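Local coordinates for calcium uptake protein 3, mitochondrial (PDB 6AGI) that senses mitochondrial calcium through its EF-hands and, as a disulfide-linked heterodimer with MICU1, regulates the mitochondrial calcium uniporter in the central nervous system and skeletal muscle, at residues 259-264 / 298-303; 263-268 / 350-355; 307-312 / 364-369; 331-334 / 338-341. All coordinates share one frame; numbering follows the deposited sequence.

Interaction 1 of 4, residues 259-264 / 298-303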
loop_
_atom_site.group_PDB
_atom_site.type_symbol
_atom_site.label_atom_id
_atom_site.label_comp_id
_atom_site.label_asym_id
_atom_site.label_seq_id
_atom_site.Cartn_x
_atom_site.Cartn_y
_atom_site.Cartn_z
ATOM N N GLU B 259 -14.815 -16.590 -18.032
ATOM C CA GLU B 259 -15.515 -17.104 -16.870
ATOM C C GLU B 259 -14.513 -17.683 -15.873
ATOM O O GLU B 259 -14.592 -17.382 -14.674
ATOM C CB GLU B 259 -16.559 -18.129 -17.326
ATOM C CG GLU B 259 -17.664 -18.442 -16.319
ATOM C CD GLU B 259 -18.534 -19.617 -16.748
ATOM O OE1 GLU B 259 -18.265 -20.206 -17.820
ATOM O OE2 GLU B 259 -19.509 -19.935 -16.027
ATOM N N ASP B 260 -13.508 -18.440 -16.365
ATOM C CA ASP B 260 -12.422 -18.924 -15.505
ATOM C C ASP B 260 -11.536 -17.785 -14.994
ATOM O O ASP B 260 -11.092 -17.805 -13.839
ATOM C CB ASP B 260 -11.555 -19.952 -16.238
ATOM C CG ASP B 260 -12.320 -21.200 -16.653
ATOM O OD1 ASP B 260 -13.065 -21.754 -15.807
ATOM O OD2 ASP B 260 -12.144 -21.652 -17.816
ATOM N N PHE B 261 -11.262 -16.783 -15.832
ATOM C CA PHE B 261 -10.560 -15.598 -15.348
ATOM C C PHE B 261 -11.241 -15.046 -14.102
ATOM O O PHE B 261 -10.653 -15.007 -13.015
ATOM C CB PHE B 261 -10.522 -14.530 -16.439
ATOM C CG PHE B 261 -9.631 -13.377 -16.104
ATOM C CD1 PHE B 261 -8.364 -13.603 -15.582
ATOM C CD2 PHE B 261 -10.069 -12.072 -16.243
ATOM C CE1 PHE B 261 -7.528 -12.542 -15.246
ATOM C CE2 PHE B 261 -9.239 -11.007 -15.899
ATOM C CZ PHE B 261 -7.968 -11.247 -15.401
ATOM N N ALA B 262 -12.511 -14.661 -14.245
ATOM C CA ALA B 262 -13.251 -14.087 -13.128
ATOM C C ALA B 262 -13.272 -15.042 -11.942
ATOM O O ALA B 262 -13.110 -14.623 -10.784
ATOM C CB ALA B 262 -14.672 -13.742 -13.577
ATOM N N HIS B 263 -13.432 -16.339 -12.221
ATOM C CA HIS B 263 -13.483 -17.321 -11.146
ATOM C C HIS B 263 -12.203 -17.292 -10.328
ATOM O O HIS B 263 -12.258 -17.333 -9.096
ATOM C CB HIS B 263 -13.750 -18.719 -11.718
ATOM C CG HIS B 263 -13.372 -19.844 -10.800
ATOM N ND1 HIS B 263 -14.023 -20.094 -9.611
ATOM C CD2 HIS B 263 -12.413 -20.797 -10.911
ATOM C CE1 HIS B 263 -13.477 -21.147 -9.024
ATOM N NE2 HIS B 263 -12.499 -21.592 -9.793
ATOM N N ILE B 264 -11.040 -17.239 -10.994
ATOM C CA ILE B 264 -9.762 -17.077 -10.294
ATOM C C ILE B 264 -9.733 -15.757 -9.530
ATOM O O ILE B 264 -9.252 -15.685 -8.387
ATOM C CB ILE B 264 -8.584 -17.158 -11.281
ATOM C CG1 ILE B 264 -8.485 -18.546 -11.916
ATOM C CG2 ILE B 264 -7.296 -16.824 -10.572
ATOM C CD1 ILE B 264 -7.501 -18.587 -13.080
ATOM N N SER B 298 0.004 -9.901 -16.655
ATOM C CA SER B 298 -0.157 -8.454 -16.543
ATOM C C SER B 298 -1.076 -8.112 -15.388
ATOM O O SER B 298 -0.733 -7.319 -14.501
ATOM C CB SER B 298 -0.707 -7.898 -17.846
ATOM O OG SER B 298 0.364 -7.625 -18.732
ATOM N N PHE B 299 -2.241 -8.749 -15.361
ATOM C CA PHE B 299 -3.234 -8.378 -14.367
ATOM C C PHE B 299 -2.813 -8.765 -12.956
ATOM O O PHE B 299 -3.054 -8.002 -12.015
ATOM C CB PHE B 299 -4.592 -8.983 -14.717
ATOM C CG PHE B 299 -5.673 -8.590 -13.784
ATOM C CD1 PHE B 299 -6.349 -7.406 -13.988
ATOM C CD2 PHE B 299 -5.978 -9.344 -12.674
ATOM C CE1 PHE B 299 -7.336 -7.001 -13.130
ATOM C CE2 PHE B 299 -6.963 -8.937 -11.813
ATOM C CZ PHE B 299 -7.647 -7.775 -12.042
ATOM N N PHE B 300 -2.123 -9.882 -12.771
ATOM C CA PHE B 300 -1.726 -10.109 -11.383
ATOM C C PHE B 300 -0.496 -9.291 -10.945
ATOM O O PHE B 300 -0.407 -8.880 -9.773
ATOM C CB PHE B 300 -1.605 -11.609 -11.144
ATOM C CG PHE B 300 -2.946 -12.305 -11.225
ATOM C CD1 PHE B 300 -3.799 -12.308 -10.130
ATOM C CD2 PHE B 300 -3.409 -12.839 -12.417
ATOM C CE1 PHE B 300 -5.051 -12.881 -10.192
ATOM C CE2 PHE B 300 -4.663 -13.429 -12.488
ATOM C CZ PHE B 300 -5.483 -13.446 -11.366
ATOM N N GLN B 301 0.416 -8.954 -11.851
ATOM C CA GLN B 301 1.442 -7.986 -11.473
ATOM C C GLN B 301 0.796 -6.677 -11.045
ATOM O O GLN B 301 1.174 -6.075 -10.016
ATOM C CB GLN B 301 2.426 -7.781 -12.623
ATOM C CG GLN B 301 3.590 -8.770 -12.579
ATOM C CD GLN B 301 4.288 -8.935 -13.913
ATOM O OE1 GLN B 301 4.050 -8.182 -14.863
ATOM N NE2 GLN B 301 5.134 -9.955 -14.004
ATOM N N PHE B 302 -0.215 -6.247 -11.806
ATOM C CA PHE B 302 -0.961 -5.040 -11.455
ATOM C C PHE B 302 -1.639 -5.168 -10.087
ATOM O O PHE B 302 -1.624 -4.218 -9.279
ATOM C CB PHE B 302 -1.990 -4.765 -12.547
ATOM C CG PHE B 302 -3.091 -3.868 -12.119
ATOM C CD1 PHE B 302 -2.833 -2.544 -11.791
ATOM C CD2 PHE B 302 -4.374 -4.349 -11.982
ATOM C CE1 PHE B 302 -3.854 -1.714 -11.369
ATOM C CE2 PHE B 302 -5.392 -3.524 -11.549
ATOM C CZ PHE B 302 -5.138 -2.206 -11.243
ATOM N N LEU B 303 -2.194 -6.352 -9.773
ATOM C CA LEU B 303 -2.796 -6.505 -8.445
ATOM C C LEU B 303 -1.756 -6.393 -7.357
ATOM O O LEU B 303 -2.075 -5.941 -6.250
ATOM C CB LEU B 303 -3.531 -7.831 -8.264
ATOM C CG LEU B 303 -4.856 -7.935 -8.982
ATOM C CD1 LEU B 303 -5.604 -9.217 -8.613
ATOM C CD2 LEU B 303 -5.654 -6.668 -8.724
#
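In the hydrophobic core that the exit helix of the degenerate EF-hand 2 helps to form, Phe299 and Phe300 receive Phe261 and Ile264 from helix 258-265. The two helix segments run nearly parallel, at 21°, but their axes stay 13.0 Å apart, so the backbones do not pack and the rings must bridge the gap. Phe261 does most of this. With CG anti to the backbone N (chi1 -171°) its ring reaches across and sets its edge against the face of Phe299, a T-shaped pair whose planes stand at 76° with centroids 5.5 Å apart. The touching atom is CZ of Phe261, 3.9 Å from CG of Phe299 and near the rim of that ring rather than its middle. Beside this pair, Phe261 CE1 passes 4.1 Å from Phe300 CE2, the two side chains running past each other in opposite directions. Phe300 also takes the branch methyl of Ile264, whose CG2 lies 3.9 Å from Phe300 CZ. All four residues are buried and the contact is wholly apolar, with 164 Å² covered in total. Helix 342-352 closes one flank, Leu344 and Ile351 touching Phe261 and Val348 touching Phe299, while Tyr249 of helix 227-250 packs on Ile264 and Leu242 of the same helix on Phe300.

Interaction 2 of 4, residues 263-268 / 350-355. With CA (calcium ion), chain G.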
loop_
_atom_site.group_PDB
_atom_site.type_symbol
_atom_site.label_atom_id
_atom_site.label_comp_id
_atom_site.label_asym_id
_atom_site.label_seq_id
_atom_site.Cartn_x
_atom_site.Cartn_y
_atom_site.Cartn_z
ATOM N N HIS B 263 -13.432 -16.339 -12.221
ATOM C CA HIS B 263 -13.483 -17.321 -11.146
ATOM C C HIS B 263 -12.203 -17.292 -10.328
ATOM O O HIS B 263 -12.258 -17.333 -9.096
ATOM C CB HIS B 263 -13.750 -18.719 -11.718
ATOM C CG HIS B 263 -13.372 -19.844 -10.800
ATOM N ND1 HIS B 263 -14.023 -20.094 -9.611
ATOM C CD2 HIS B 263 -12.413 -20.797 -10.911
ATOM C CE1 HIS B 263 -13.477 -21.147 -9.024
ATOM N NE2 HIS B 263 -12.499 -21.592 -9.793
ATOM N N ILE B 264 -11.040 -17.239 -10.994
ATOM C CA ILE B 264 -9.762 -17.077 -10.294
ATOM C C ILE B 264 -9.733 -15.757 -9.530
ATOM O O ILE B 264 -9.252 -15.685 -8.387
ATOM C CB ILE B 264 -8.584 -17.158 -11.281
ATOM C CG1 ILE B 264 -8.485 -18.546 -11.916
ATOM C CG2 ILE B 264 -7.296 -16.824 -10.572
ATOM C CD1 ILE B 264 -7.501 -18.587 -13.080
ATOM N N LEU B 265 -10.247 -14.691 -10.156
ATOM C CA LEU B 265 -10.263 -13.368 -9.534
ATOM C C LEU B 265 -10.994 -13.356 -8.200
ATOM O O LEU B 265 -10.639 -12.581 -7.309
ATOM C CB LEU B 265 -10.915 -12.350 -10.462
ATOM C CG LEU B 265 -10.035 -11.928 -11.615
ATOM C CD1 LEU B 265 -10.665 -10.764 -12.371
ATOM C CD2 LEU B 265 -8.741 -11.576 -10.995
ATOM N N LEU B 266 -12.045 -14.160 -8.052
ATOM C CA LEU B 266 -12.814 -14.071 -6.818
ATOM C C LEU B 266 -12.024 -14.494 -5.592
ATOM O O LEU B 266 -12.450 -14.195 -4.469
ATOM C CB LEU B 266 -14.103 -14.879 -6.899
ATOM C CG LEU B 266 -15.265 -13.970 -7.329
ATOM C CD1 LEU B 266 -14.947 -13.095 -8.551
ATOM C CD2 LEU B 266 -16.566 -14.751 -7.514
ATOM N N ARG B 267 -10.889 -15.175 -5.756
ATOM C CA ARG B 267 -10.070 -15.376 -4.569
ATOM C C ARG B 267 -9.475 -14.065 -4.058
ATOM O O ARG B 267 -9.294 -13.907 -2.838
ATOM C CB ARG B 267 -8.968 -16.400 -4.920
ATOM N N TYR B 268 -9.402 -13.031 -4.893
ATOM C CA TYR B 268 -8.753 -11.794 -4.496
ATOM C C TYR B 268 -9.770 -10.740 -4.116
ATOM O O TYR B 268 -9.400 -9.581 -3.872
ATOM C CB TYR B 268 -7.850 -11.268 -5.610
ATOM C CG TYR B 268 -6.782 -12.245 -6.068
ATOM C CD1 TYR B 268 -7.135 -13.442 -6.698
ATOM C CD2 TYR B 268 -5.424 -11.978 -5.878
ATOM C CE1 TYR B 268 -6.175 -14.336 -7.111
ATOM C CE2 TYR B 268 -4.457 -12.867 -6.296
ATOM C CZ TYR B 268 -4.839 -14.033 -6.907
ATOM O OH TYR B 268 -3.885 -14.914 -7.331
ATOM N N LYS B 350 -16.275 -5.442 -17.928
ATOM C CA LYS B 350 -17.491 -6.251 -17.966
ATOM C C LYS B 350 -17.614 -7.159 -16.742
ATOM O O LYS B 350 -18.725 -7.530 -16.350
ATOM C CB LYS B 350 -17.536 -7.080 -19.253
ATOM C CG LYS B 350 -18.538 -6.589 -20.325
ATOM C CD LYS B 350 -18.278 -5.171 -20.847
ATOM C CE LYS B 350 -19.197 -4.843 -22.032
ATOM N NZ LYS B 350 -20.613 -5.305 -21.845
ATOM N N ILE B 351 -16.500 -7.527 -16.119
ATOM C CA ILE B 351 -16.573 -8.324 -14.901
ATOM C C ILE B 351 -17.058 -7.476 -13.725
ATOM O O ILE B 351 -17.997 -7.856 -13.020
ATOM C CB ILE B 351 -15.213 -8.986 -14.618
ATOM C CG1 ILE B 351 -14.899 -10.019 -15.691
ATOM C CG2 ILE B 351 -15.198 -9.662 -13.265
ATOM C CD1 ILE B 351 -13.480 -10.520 -15.611
ATOM N N PHE B 352 -16.469 -6.288 -13.527
ATOM C CA PHE B 352 -16.701 -5.498 -12.315
ATOM C C PHE B 352 -17.699 -4.347 -12.446
ATOM O O PHE B 352 -18.141 -3.824 -11.415
ATOM C CB PHE B 352 -15.393 -4.893 -11.788
ATOM C CG PHE B 352 -14.360 -5.901 -11.413
ATOM C CD1 PHE B 352 -14.327 -6.429 -10.134
ATOM C CD2 PHE B 352 -13.421 -6.325 -12.333
ATOM C CE1 PHE B 352 -13.364 -7.361 -9.769
ATOM C CE2 PHE B 352 -12.455 -7.253 -11.982
ATOM C CZ PHE B 352 -12.423 -7.773 -10.696
ATOM N N ASP B 353 -18.014 -3.894 -13.655
ATOM C CA ASP B 353 -18.882 -2.728 -13.783
ATOM C C ASP B 353 -20.321 -3.241 -13.681
ATOM O O ASP B 353 -20.898 -3.764 -14.635
ATOM C CB ASP B 353 -18.604 -2.002 -15.095
ATOM C CG ASP B 353 -19.747 -1.119 -15.566
ATOM O OD1 ASP B 353 -20.443 -0.502 -14.734
ATOM O OD2 ASP B 353 -19.944 -1.061 -16.798
ATOM N N VAL B 354 -20.769 -3.264 -12.425
ATOM C CA VAL B 354 -22.106 -3.675 -12.012
ATOM C C VAL B 354 -23.175 -2.655 -12.369
ATOM O O VAL B 354 -24.264 -3.002 -12.827
ATOM C CB VAL B 354 -22.166 -3.951 -10.498
ATOM C CG1 VAL B 354 -21.247 -5.106 -10.132
ATOM C CG2 VAL B 354 -21.796 -2.698 -9.716
ATOM N N ASP B 355 -22.844 -1.386 -12.142
ATOM C CA ASP B 355 -23.759 -0.309 -12.408
ATOM C C ASP B 355 -24.095 -0.415 -13.910
ATOM O O ASP B 355 -25.188 -0.035 -14.330
ATOM C CB ASP B 355 -23.115 1.041 -12.098
ATOM C CG ASP B 355 -21.871 1.297 -12.926
ATOM O OD1 ASP B 355 -21.507 0.422 -13.740
ATOM O OD2 ASP B 355 -21.259 2.373 -12.764
HETATM CA CA CA G . -19.719 1.446 -13.505
#
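A single methyl group, CD1 of Leu265, makes every close contact with Ile351 and Phe352, and the segment carrying those two runs on into a calcium site. CD1 sits 3.9 Å from Phe352 CZ and 4.0 Å from Phe352 CE2, so it meets the far end of the ring rather than its root, approaching the plane at a slant. The same methyl lies 4.3 Å from Ile351 CD1, a methyl-to-methyl contact looser than the one with the ring. Phe352 holds CG anti to its own carbonyl carbon (chi1 -61°), which carries the ring end back to Leu265 even though its CB points elsewhere; CG2 of Ile351 covers one face of that ring. Only 112 Å² is buried, consistent with a point contact and not a helix-helix interface.

Phe352 ends the entering helix of EF-hand 3, and Asp353, the first residue to leave it, opens the calcium loop. Asp353 OD1 binds the calcium ion at 2.4 Å, while OD2 accepts a hydrogen bond from Asp358 N. Asp355 is a second ligand, but it is poorly ordered and its modelled distances are doubtful. Gln359 and Glu364 are among the residues completing the site. Around the apolar end, Phe277 and Val281 of helix 274-284 pack on Ile351, Phe299 and Phe300 of helix 293-304 press on Leu265, and Phe365, beyond strand 359-360, brings its ring against Phe352.

Interaction 3 of 4, residues 307-312 / 364-369. With CA (calcium ion), chain G.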
loop_
_atom_site.group_PDB
_atom_site.type_symbol
_atom_site.label_atom_id
_atom_site.label_comp_id
_atom_site.label_asym_id
_atom_site.label_seq_id
_atom_site.Cartn_x
_atom_site.Cartn_y
_atom_site.Cartn_z
ATOM N N GLU B 307 -1.569 -0.495 -4.794
ATOM C CA GLU B 307 -1.408 0.717 -4.003
ATOM C C GLU B 307 -1.092 1.864 -4.934
ATOM O O GLU B 307 -1.829 2.848 -5.008
ATOM C CB GLU B 307 -0.287 0.545 -2.977
ATOM C CG GLU B 307 -0.701 -0.218 -1.729
ATOM C CD GLU B 307 -0.791 -1.713 -1.963
ATOM O OE1 GLU B 307 -0.558 -2.152 -3.109
ATOM O OE2 GLU B 307 -1.095 -2.450 -1.001
ATOM N N ASP B 308 0.013 1.726 -5.651
ATOM C CA ASP B 308 0.425 2.751 -6.605
ATOM C C ASP B 308 -0.752 3.128 -7.491
ATOM O O ASP B 308 -0.984 4.319 -7.760
ATOM C CB ASP B 308 1.593 2.270 -7.474
ATOM C CG ASP B 308 2.934 2.252 -6.724
ATOM O OD1 ASP B 308 2.907 2.147 -5.469
ATOM O OD2 ASP B 308 4.010 2.398 -7.352
ATOM N N PHE B 309 -1.575 2.139 -7.872
ATOM C CA PHE B 309 -2.764 2.480 -8.659
ATOM C C PHE B 309 -3.716 3.393 -7.881
ATOM O O PHE B 309 -4.270 4.359 -8.441
ATOM C CB PHE B 309 -3.492 1.213 -9.094
ATOM C CG PHE B 309 -4.541 1.437 -10.163
ATOM C CD1 PHE B 309 -4.187 1.844 -11.444
ATOM C CD2 PHE B 309 -5.887 1.212 -9.885
ATOM C CE1 PHE B 309 -5.156 2.036 -12.424
ATOM C CE2 PHE B 309 -6.862 1.389 -10.867
ATOM C CZ PHE B 309 -6.494 1.804 -12.141
ATOM N N ALA B 310 -3.927 3.110 -6.591
ATOM C CA ALA B 310 -4.838 3.951 -5.821
ATOM C C ALA B 310 -4.326 5.380 -5.760
ATOM O O ALA B 310 -5.095 6.329 -5.981
ATOM C CB ALA B 310 -5.027 3.390 -4.412
ATOM N N ILE B 311 -3.015 5.553 -5.518
ATOM C CA ILE B 311 -2.420 6.892 -5.580
ATOM C C ILE B 311 -2.748 7.570 -6.910
ATOM O O ILE B 311 -3.182 8.722 -6.951
ATOM C CB ILE B 311 -0.897 6.823 -5.363
ATOM C CG1 ILE B 311 -0.560 6.658 -3.881
ATOM C CG2 ILE B 311 -0.198 8.031 -5.987
ATOM C CD1 ILE B 311 0.885 6.294 -3.657
ATOM N N ALA B 312 -2.547 6.863 -8.014
ATOM C CA ALA B 312 -2.794 7.461 -9.318
ATOM C C ALA B 312 -4.240 7.926 -9.467
ATOM O O ALA B 312 -4.492 8.988 -10.046
ATOM C CB ALA B 312 -2.425 6.472 -10.424
ATOM N N GLU B 364 -16.279 -0.324 -6.880
ATOM C CA GLU B 364 -16.509 -1.398 -7.841
ATOM C C GLU B 364 -15.222 -2.188 -8.074
ATOM O O GLU B 364 -15.259 -3.413 -8.254
ATOM C CB GLU B 364 -17.061 -0.834 -9.150
ATOM C CG GLU B 364 -18.358 -0.074 -9.022
ATOM C CD GLU B 364 -19.237 -0.203 -10.251
ATOM O OE1 GLU B 364 -20.303 -0.851 -10.187
ATOM O OE2 GLU B 364 -18.862 0.390 -11.280
ATOM N N PHE B 365 -14.075 -1.511 -8.089
ATOM C CA PHE B 365 -12.813 -2.229 -8.229
ATOM C C PHE B 365 -11.921 -2.112 -6.988
ATOM O O PHE B 365 -11.764 -3.091 -6.243
ATOM C CB PHE B 365 -12.023 -1.770 -9.469
ATOM C CG PHE B 365 -10.851 -2.654 -9.755
ATOM C CD1 PHE B 365 -10.981 -4.025 -9.538
ATOM C CD2 PHE B 365 -9.617 -2.156 -10.121
ATOM C CE1 PHE B 365 -9.939 -4.890 -9.754
ATOM C CE2 PHE B 365 -8.544 -3.025 -10.337
ATOM C CZ PHE B 365 -8.715 -4.401 -10.146
ATOM N N ILE B 366 -11.327 -0.936 -6.745
ATOM C CA ILE B 366 -10.255 -0.830 -5.751
ATOM C C ILE B 366 -10.737 -1.208 -4.353
ATOM O O ILE B 366 -10.071 -1.972 -3.636
ATOM C CB ILE B 366 -9.641 0.580 -5.760
ATOM C CG1 ILE B 366 -8.976 0.875 -7.108
ATOM C CG2 ILE B 366 -8.688 0.776 -4.595
ATOM C CD1 ILE B 366 -8.132 2.168 -7.119
ATOM N N GLY B 367 -11.898 -0.681 -3.948
ATOM C CA GLY B 367 -12.440 -1.019 -2.640
ATOM C C GLY B 367 -12.673 -2.505 -2.476
ATOM O O GLY B 367 -12.472 -3.068 -1.397
ATOM N N ILE B 368 -13.072 -3.168 -3.560
ATOM C CA ILE B 368 -13.422 -4.576 -3.487
ATOM C C ILE B 368 -12.202 -5.494 -3.337
ATOM O O ILE B 368 -12.355 -6.617 -2.844
ATOM C CB ILE B 368 -14.341 -4.903 -4.687
ATOM C CG1 ILE B 368 -15.781 -4.572 -4.296
ATOM C CG2 ILE B 368 -14.229 -6.341 -5.149
ATOM C CD1 ILE B 368 -16.448 -5.598 -3.403
ATOM N N MET B 369 -10.988 -5.066 -3.691
ATOM C CA MET B 369 -9.874 -5.996 -3.549
ATOM C C MET B 369 -9.422 -6.079 -2.092
ATOM O O MET B 369 -9.307 -5.070 -1.385
ATOM C CB MET B 369 -8.675 -5.630 -4.441
ATOM C CG MET B 369 -8.997 -5.331 -5.874
ATOM S SD MET B 369 -9.674 -6.747 -6.734
ATOM C CE MET B 369 -8.311 -7.829 -7.113
HETATM CA CA CA G . -19.719 1.446 -13.505
#
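Just beyond the calcium loop of EF-hand 3, Ile366 drives its terminal methyl against Phe309 and Ala310 of helix 306-312. Ile366 CD1 lies 3.7 Å from Phe309 CD2 and 4.0 Å from Phe309 CE2, meeting the CD2-CE2 bond obliquely. The same atom is 4.0 Å from Ala310 CA and 4.3 Å from Ala310 CB; the small alanine lets the methyl come down beside the helix backbone, and the closest CA pair, Ala310 with Ile366, is 7.2 Å apart. Phe309 has CG anti to the backbone N (chi1 -167°), which turns its ring toward Ile366. Two residues earlier, Glu364 is the twelfth-position ligand of the EF-hand loop, counting from Asp353. Its OE2 binds the calcium ion at 2.6 Å, whereas OE1 stands 4.1 Å from the metal, so the carboxylate is modelled as a one-oxygen ligand. Past the loop, residues 366-368 keep helical backbone angles without regular helical bonds, and a type I turn runs from Ile366 to Met369. Phe309 also makes edge-to-face pairs with Phe302 and Phe328. The outer side of helix 306-312 faces the second subunit, where Ile109 of that subunit packs on Asp308 and Ala312, and Pro103 of that subunit on Ile311.

Interaction 4 of 4, residues 331-334 / 338-341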
loop_
_atom_site.group_PDB
_atom_site.type_symbol
_atom_site.label_atom_id
_atom_site.label_comp_id
_atom_site.label_asym_id
_atom_site.label_seq_id
_atom_site.Cartn_x
_atom_site.Cartn_y
_atom_site.Cartn_z
ATOM N N ALA B 331 -4.030 4.980 -16.605
ATOM C CA ALA B 331 -3.659 4.993 -15.194
ATOM C C ALA B 331 -2.861 3.749 -14.840
ATOM O O ALA B 331 -1.855 3.824 -14.116
ATOM C CB ALA B 331 -4.905 5.103 -14.315
ATOM N N VAL B 332 -3.269 2.595 -15.377
ATOM C CA VAL B 332 -2.514 1.382 -15.108
ATOM C C VAL B 332 -1.084 1.557 -15.586
ATOM O O VAL B 332 -0.134 1.387 -14.810
ATOM C CB VAL B 332 -3.193 0.164 -15.766
ATOM C CG1 VAL B 332 -2.216 -1.014 -15.918
ATOM C CG2 VAL B 332 -4.412 -0.280 -14.958
ATOM N N TYR B 333 -0.913 2.044 -16.818
ATOM C CA TYR B 333 0.434 2.245 -17.349
ATOM C C TYR B 333 1.261 3.202 -16.481
ATOM O O TYR B 333 2.345 2.843 -15.997
ATOM C CB TYR B 333 0.368 2.746 -18.788
ATOM C CG TYR B 333 1.749 2.990 -19.331
ATOM C CD1 TYR B 333 2.742 2.021 -19.212
ATOM C CD2 TYR B 333 2.059 4.180 -19.981
ATOM C CE1 TYR B 333 4.014 2.243 -19.696
ATOM C CE2 TYR B 333 3.323 4.411 -20.474
ATOM C CZ TYR B 333 4.303 3.442 -20.330
ATOM O OH TYR B 333 5.571 3.666 -20.828
ATOM N N VAL B 334 0.766 4.426 -16.261
ATOM C CA VAL B 334 1.611 5.431 -15.626
ATOM C C VAL B 334 1.902 5.062 -14.177
ATOM O O VAL B 334 2.983 5.378 -13.649
ATOM C CB VAL B 334 0.966 6.829 -15.739
ATOM C CG1 VAL B 334 1.460 7.736 -14.633
ATOM C CG2 VAL B 334 1.304 7.460 -17.075
ATOM N N LEU B 338 2.838 -1.335 -16.449
ATOM C CA LEU B 338 2.297 -2.412 -17.266
ATOM C C LEU B 338 1.372 -1.881 -18.353
ATOM O O LEU B 338 0.641 -0.907 -18.149
ATOM C CB LEU B 338 1.535 -3.410 -16.410
ATOM C CG LEU B 338 2.280 -3.924 -15.205
ATOM C CD1 LEU B 338 1.260 -4.169 -14.164
ATOM C CD2 LEU B 338 3.025 -5.204 -15.541
ATOM N N LYS B 339 1.398 -2.550 -19.514
ATOM C CA LYS B 339 0.529 -2.218 -20.638
ATOM C C LYS B 339 -0.534 -3.304 -20.719
ATOM O O LYS B 339 -0.226 -4.461 -21.036
ATOM C CB LYS B 339 1.315 -2.089 -21.948
ATOM C CG LYS B 339 2.442 -1.047 -21.903
ATOM C CD LYS B 339 3.111 -0.817 -23.258
ATOM C CE LYS B 339 4.455 -0.063 -23.113
ATOM N NZ LYS B 339 5.586 -0.591 -23.963
ATOM N N PHE B 340 -1.777 -2.923 -20.418
ATOM C CA PHE B 340 -2.927 -3.811 -20.482
ATOM C C PHE B 340 -3.463 -3.767 -21.903
ATOM O O PHE B 340 -3.562 -2.683 -22.493
ATOM C CB PHE B 340 -4.020 -3.342 -19.524
ATOM C CG PHE B 340 -3.856 -3.780 -18.088
ATOM C CD1 PHE B 340 -2.631 -4.153 -17.565
ATOM C CD2 PHE B 340 -4.965 -3.796 -17.249
ATOM C CE1 PHE B 340 -2.538 -4.533 -16.237
ATOM C CE2 PHE B 340 -4.872 -4.170 -15.933
ATOM C CZ PHE B 340 -3.678 -4.542 -15.429
ATOM N N SER B 341 -3.785 -4.931 -22.465
ATOM C CA SER B 341 -4.480 -4.951 -23.738
ATOM C C SER B 341 -5.885 -4.365 -23.588
ATOM O O SER B 341 -6.499 -4.463 -22.524
ATOM C CB SER B 341 -4.575 -6.371 -24.268
ATOM O OG SER B 341 -5.471 -7.156 -23.494
#
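Val332 stands over one face of the Phe340 ring, its side chain crossing Phe340 at about a right angle. CG1 is the touching branch: it lies 3.6 Å from the ring centroid and 15° off the ring normal, a CH-pi contact over the face, displaced slightly toward the edge that carries CD1 and CE1. With CG1 anti to the backbone N (chi1 161°), the other methyl, CG2, also comes to the ring, 4.0 Å from Phe340 CE2.

The neighbouring pair is arranged quite differently. Tyr333 and Lys339 run side by side in the same direction, the aliphatic lysine chain following the ring, with Lys339 CG 4.1 Å from Tyr333 CD1 and Lys339 CE 4.1 Å from Tyr333 CE1. Both residues are exposed, in contrast to buried Val332 and Phe340. Between the two pairs lies the carbonyl of Leu338. Its O approaches Tyr333 CA at 3.3 Å in a CA-H...O contact with 140° at the hydrogen, and also lies at the edge of the tyrosine ring, near its plane. The extended backbone of 338-340 sends Phe340 inward, where its ring meets Phe302 edge-to-face, and Lys339 outward.

Ser341 then N-caps helix 342-352, its OG bonding to Leu344 N. The whole is the connection between helix 325-336 and helix 342-352, the linker that joins two helix-loop-helix units in a paired EF-hand domain, the second unit being EF-hand 3.

Overall arrangement
The touching residues of interactions 1 and 2 are all buried, and both contacts start from helix 258-265: Phe261 and Ile264 face helix 293-304, while Leu265 serves both that helix and helix 342-352. Interactions 3 and 4 are only partly buried, and both border the second subunit. Interactions 1 to 3 are apolar across their segments, whereas interaction 4 adds a backbone CA-H...O contact to its methyl over a ring and exposed tyrosine-lysine pair. Interaction 1 relies on a T-shaped ring pair and an oblique ring contact, 2 and 3 each on one methyl set against a phenylalanine and an aliphatic neighbour. Interactions 2 and 3 supply ligands to the same calcium ion. Phe302 connects interaction 1 to 3 and 4, touching Phe309, Phe365 and Phe340.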